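Local structure of UDP-N-Acetylglucosamine 2-Epimerase (Thermus thermophilus, 1V4V) at residues Ala18-Leu26 with Gln176-Leu184. The protein probably interconverts UDP-N-acetylglucosamine and UDP-N-acetylmannosamine by inverting the sugar at C2, as a two-domain enzyme that forms a homodimer. Numbering follows the deposited sequence.
Sequences ATKMAPVYL and QTGVDAVLL
K20 and P23, on helix 18-26, lie against G178 and A181 on helix 177-184; the two axes come within 7.6 Å and are nearly perpendicular, at 83°. Helix 18-26 is kinked at P23 and V24: P23 has no N-H to give T19 O, and the next N-H, of V24, turns weakly to M21 O, so that K20 O is met by T177 OG1 from the other helix. T177 OG1 donates to K20 O at 2.7 Å, reaching it at a C=O...O angle of 123° and a little out of the carbonyl plane. With chi1 at 62°, OG1 sits between the backbone N and C of T177, while CG2 is left to meet V24 CG2. The proline ring fits against the first turn of the partner helix, its CG 3.6 Å from A181 N and its CB against D180 CB. The D180 carboxylate is held by the backbone N of G354. The methyl of A181 lies beside both P23 CG and T19, 3.4 Å from T19 O and near T19 CG2. Further along, L26 and L184 cross obliquely, and CD1 of L26 presses on CD2 of L184 at 3.3 Å, tighter than usual. K20 runs out extended until its last bond turns, and NZ shares two waters with Q176 NE2; the first, 3.1 Å from NZ, also accepts from G178 N at the start of the helix. A weak, long ion pair links NZ to E122. The contact lies between the two Rossmann-like domains of a GT-B fold: helix 15-29 follows the first strand of the N-terminal parallel sheet, and helix 177-188 follows that sheet's last strand, leading toward the second domain. It thus borders the interdomain cleft, where enzymes of this fold typically bind their nucleotide sugar.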
ATOM      1  N   ALA A  18      16.752  -8.833 -10.230  1.00 26.49           N
ATOM      2  CA  ALA A  18      17.553 -10.008  -9.907  1.00 26.41           C
ATOM      3  C   ALA A  18      18.953  -9.591  -9.450  1.00 26.76           C
ATOM      4  O   ALA A  18      19.491 -10.122  -8.477  1.00 25.55           O
ATOM      5  CB  ALA A  18      17.643 -10.928 -11.128  1.00 25.52           C
ATOM      6  N   THR A  19      19.532  -8.626 -10.155  1.00 28.11           N
ATOM      7  CA  THR A  19      20.865  -8.135  -9.832  1.00 27.49           C
ATOM      8  C   THR A  19      20.946  -7.566  -8.424  1.00 26.50           C
ATOM      9  O   THR A  19      21.884  -7.852  -7.686  1.00 25.97           O
ATOM     10  CB  THR A  19      21.307  -7.040 -10.832  1.00 30.30           C
ATOM     11  OG1 THR A  19      21.394  -7.604 -12.146  1.00 33.27           O
ATOM     12  CG2 THR A  19      22.660  -6.469 -10.439  1.00 29.60           C
ATOM     13  N   LYS A  20      19.959  -6.760  -8.048  1.00 25.82           N
ATOM     14  CA  LYS A  20      19.956  -6.153  -6.725  1.00 26.75           C
ATOM     15  C   LYS A  20      19.579  -7.140  -5.621  1.00 26.49           C
ATOM     16  O   LYS A  20      19.900  -6.920  -4.453  1.00 26.18           O
ATOM     17  CB  LYS A  20      19.004  -4.958  -6.701  1.00 28.45           C
ATOM     18  CG  LYS A  20      19.437  -3.819  -7.618  1.00 31.76           C
ATOM     19  CD  LYS A  20      18.482  -2.643  -7.521  1.00 36.63           C
ATOM     20  CE  LYS A  20      18.890  -1.513  -8.461  1.00 39.61           C
ATOM     21  NZ  LYS A  20      20.256  -1.013  -8.164  1.00 41.63           N
HETATM   22  N   MSE A  21      18.916  -8.232  -5.991  1.00 24.83           N
HETATM   23  CA  MSE A  21      18.507  -9.229  -5.004  1.00 25.89           C
HETATM   24  C   MSE A  21      19.530 -10.345  -4.786  1.00 26.02           C
HETATM   25  O   MSE A  21      19.576 -10.945  -3.709  1.00 25.06           O
HETATM   26  CB  MSE A  21      17.156  -9.833  -5.400  1.00 26.43           C
HETATM   27  CG  MSE A  21      16.000  -8.858  -5.275  1.00 25.92           C
HETATM   28 SE   MSE A  21      15.621  -8.336  -3.451  1.00 29.28          SE
HETATM   29  CE  MSE A  21      13.808  -9.019  -3.343  1.00 28.39           C
ATOM     30  N   ALA A  22      20.351 -10.615  -5.800  1.00 25.76           N
ATOM     31  CA  ALA A  22      21.370 -11.662  -5.713  1.00 26.79           C
ATOM     32  C   ALA A  22      22.221 -11.555  -4.444  1.00 26.37           C
ATOM     33  O   ALA A  22      22.457 -12.555  -3.759  1.00 25.21           O
ATOM     34  CB  ALA A  22      22.267 -11.629  -6.957  1.00 26.12           C
ATOM     35  N   PRO A  23      22.696 -10.342  -4.110  1.00 26.71           N
ATOM     36  CA  PRO A  23      23.515 -10.174  -2.904  1.00 26.17           C
ATOM     37  C   PRO A  23      22.762 -10.575  -1.636  1.00 27.46           C
ATOM     38  O   PRO A  23      23.353 -11.087  -0.681  1.00 27.03           O
ATOM     39  CB  PRO A  23      23.853  -8.685  -2.916  1.00 28.11           C
ATOM     40  CG  PRO A  23      23.853  -8.347  -4.375  1.00 27.85           C
ATOM     41  CD  PRO A  23      22.645  -9.090  -4.888  1.00 27.51           C
ATOM     42  N   VAL A  24      21.455 -10.321  -1.627  1.00 26.18           N
ATOM     43  CA  VAL A  24      20.614 -10.660  -0.484  1.00 24.46           C
ATOM     44  C   VAL A  24      20.467 -12.177  -0.399  1.00 23.95           C
ATOM     45  O   VAL A  24      20.618 -12.767   0.668  1.00 26.95           O
ATOM     46  CB  VAL A  24      19.212 -10.021  -0.624  1.00 24.96           C
ATOM     47  CG1 VAL A  24      18.326 -10.432   0.555  1.00 24.79           C
ATOM     48  CG2 VAL A  24      19.342  -8.503  -0.698  1.00 23.50           C
ATOM     49  N   TYR A  25      20.173 -12.802  -1.531  1.00 25.15           N
ATOM     50  CA  TYR A  25      20.018 -14.254  -1.592  1.00 27.81           C
ATOM     51  C   TYR A  25      21.243 -14.977  -1.035  1.00 28.97           C
ATOM     52  O   TYR A  25      21.128 -15.883  -0.206  1.00 27.30           O
ATOM     53  CB  TYR A  25      19.811 -14.697  -3.038  1.00 26.30           C
ATOM     54  CG  TYR A  25      19.692 -16.193  -3.216  1.00 30.42           C
ATOM     55  CD1 TYR A  25      18.451 -16.826  -3.148  1.00 30.70           C
ATOM     56  CD2 TYR A  25      20.823 -16.983  -3.452  1.00 29.82           C
ATOM     57  CE1 TYR A  25      18.336 -18.200  -3.314  1.00 31.72           C
ATOM     58  CE2 TYR A  25      20.716 -18.360  -3.616  1.00 30.90           C
ATOM     59  CZ  TYR A  25      19.469 -18.961  -3.548  1.00 32.45           C
ATOM     60  OH  TYR A  25      19.345 -20.320  -3.736  1.00 32.10           O
ATOM     61  N   LEU A  26      22.418 -14.575  -1.504  1.00 28.53           N
ATOM     62  CA  LEU A  26      23.658 -15.211  -1.072  1.00 29.83           C
ATOM     63  C   LEU A  26      23.957 -14.962   0.400  1.00 28.90           C
ATOM     64  O   LEU A  26      24.465 -15.843   1.088  1.00 28.12           O
ATOM     65  CB  LEU A  26      24.818 -14.739  -1.957  1.00 29.46           C
ATOM     66  CG  LEU A  26      24.655 -15.141  -3.429  1.00 32.58           C
ATOM     67  CD1 LEU A  26      25.709 -14.451  -4.285  1.00 32.53           C
ATOM     68  CD2 LEU A  26      24.757 -16.661  -3.563  1.00 31.61           C
ATOM     69  N   GLN A 176      22.769   0.814  -0.621  1.00 27.63           N
ATOM     70  CA  GLN A 176      22.284   0.091  -1.792  1.00 27.98           C
ATOM     71  C   GLN A 176      22.891  -1.288  -2.034  1.00 28.28           C
ATOM     72  O   GLN A 176      24.111  -1.450  -2.027  1.00 27.11           O
ATOM     73  CB  GLN A 176      22.474   0.954  -3.043  1.00 32.02           C
ATOM     74  CG  GLN A 176      21.762   2.293  -2.972  1.00 36.51           C
ATOM     75  CD  GLN A 176      21.649   2.965  -4.329  1.00 42.05           C
ATOM     76  OE1 GLN A 176      21.560   4.191  -4.424  1.00 42.35           O
ATOM     77  NE2 GLN A 176      21.639   2.160  -5.389  1.00 42.85           N
ATOM     78  N   THR A 177      22.039  -2.287  -2.256  1.00 26.78           N
ATOM     79  CA  THR A 177      22.541  -3.628  -2.517  1.00 27.27           C
ATOM     80  C   THR A 177      23.221  -3.638  -3.884  1.00 26.59           C
ATOM     81  O   THR A 177      23.995  -4.545  -4.195  1.00 27.97           O
ATOM     82  CB  THR A 177      21.416  -4.690  -2.499  1.00 25.50           C
ATOM     83  OG1 THR A 177      20.468  -4.413  -3.535  1.00 24.56           O
ATOM     84  CG2 THR A 177      20.715  -4.697  -1.146  1.00 25.18           C
ATOM     85  N   GLY A 178      22.931  -2.618  -4.690  1.00 26.18           N
ATOM     86  CA  GLY A 178      23.536  -2.516  -6.008  1.00 27.60           C
ATOM     87  C   GLY A 178      25.053  -2.504  -5.913  1.00 29.10           C
ATOM     88  O   GLY A 178      25.748  -3.006  -6.802  1.00 29.64           O
ATOM     89  N   VAL A 179      25.571  -1.930  -4.832  1.00 28.80           N
ATOM     90  CA  VAL A 179      27.013  -1.877  -4.610  1.00 28.74           C
ATOM     91  C   VAL A 179      27.539  -3.303  -4.457  1.00 30.00           C
ATOM     92  O   VAL A 179      28.510  -3.691  -5.109  1.00 28.47           O
ATOM     93  CB  VAL A 179      27.349  -1.072  -3.338  1.00 28.59           C
ATOM     94  CG1 VAL A 179      28.863  -1.038  -3.119  1.00 31.08           C
ATOM     95  CG2 VAL A 179      26.805   0.336  -3.466  1.00 27.88           C
ATOM     96  N   ASP A 180      26.882  -4.080  -3.595  1.00 29.68           N
ATOM     97  CA  ASP A 180      27.259  -5.475  -3.362  1.00 30.35           C
ATOM     98  C   ASP A 180      27.264  -6.232  -4.692  1.00 29.74           C
ATOM     99  O   ASP A 180      28.153  -7.041  -4.958  1.00 30.44           O
ATOM    100  CB  ASP A 180      26.243  -6.180  -2.451  1.00 31.68           C
ATOM    101  CG  ASP A 180      26.053  -5.491  -1.119  1.00 33.21           C
ATOM    102  OD1 ASP A 180      25.904  -4.253  -1.090  1.00 32.91           O
ATOM    103  OD2 ASP A 180      26.034  -6.199  -0.090  1.00 36.58           O
ATOM    104  N   ALA A 181      26.249  -5.970  -5.511  1.00 28.40           N
ATOM    105  CA  ALA A 181      26.092  -6.640  -6.797  1.00 28.29           C
ATOM    106  C   ALA A 181      27.269  -6.448  -7.747  1.00 28.92           C
ATOM    107  O   ALA A 181      27.702  -7.398  -8.403  1.00 29.66           O
ATOM    108  CB  ALA A 181      24.804  -6.184  -7.468  1.00 27.75           C
ATOM    109  N   VAL A 182      27.773  -5.222  -7.841  1.00 26.87           N
ATOM    110  CA  VAL A 182      28.905  -4.952  -8.719  1.00 27.76           C
ATOM    111  C   VAL A 182      30.129  -5.718  -8.229  1.00 27.72           C
ATOM    112  O   VAL A 182      30.819  -6.360  -9.016  1.00 29.58           O
ATOM    113  CB  VAL A 182      29.239  -3.443  -8.768  1.00 27.97           C
ATOM    114  CG1 VAL A 182      30.389  -3.198  -9.744  1.00 30.10           C
ATOM    115  CG2 VAL A 182      28.014  -2.657  -9.207  1.00 26.94           C
ATOM    116  N   LEU A 183      30.392  -5.649  -6.926  1.00 29.03           N
ATOM    117  CA  LEU A 183      31.528  -6.344  -6.327  1.00 31.57           C
ATOM    118  C   LEU A 183      31.444  -7.842  -6.601  1.00 33.09           C
ATOM    119  O   LEU A 183      32.451  -8.487  -6.905  1.00 31.11           O
ATOM    120  CB  LEU A 183      31.566  -6.100  -4.819  1.00 32.34           C
ATOM    121  CG  LEU A 183      31.899  -4.677  -4.363  1.00 34.67           C
ATOM    122  CD1 LEU A 183      31.684  -4.548  -2.861  1.00 34.79           C
ATOM    123  CD2 LEU A 183      33.343  -4.356  -4.726  1.00 36.45           C
ATOM    124  N   LEU A 184      30.238  -8.390  -6.493  1.00 31.91           N
ATOM    125  CA  LEU A 184      30.015  -9.812  -6.740  1.00 32.16           C
ATOM    126  C   LEU A 184      30.224 -10.138  -8.219  1.00 31.08           C
ATOM    127  O   LEU A 184      30.886 -11.120  -8.563  1.00 32.60           O
ATOM    128  CB  LEU A 184      28.593 -10.197  -6.316  1.00 34.27           C
ATOM    129  CG  LEU A 184      28.135 -11.640  -6.547  1.00 38.09           C
ATOM    130  CD1 LEU A 184      29.101 -12.608  -5.882  1.00 36.06           C
ATOM    131  CD2 LEU A 184      26.729 -11.816  -5.988  1.00 39.62           C
TER
HETATM  132  O   HOH W   1      20.766  -0.692  -5.150  1.00 36.42           O
HETATM  133  O   HOH W   2      21.142   1.692  -7.994  1.00 50.58           O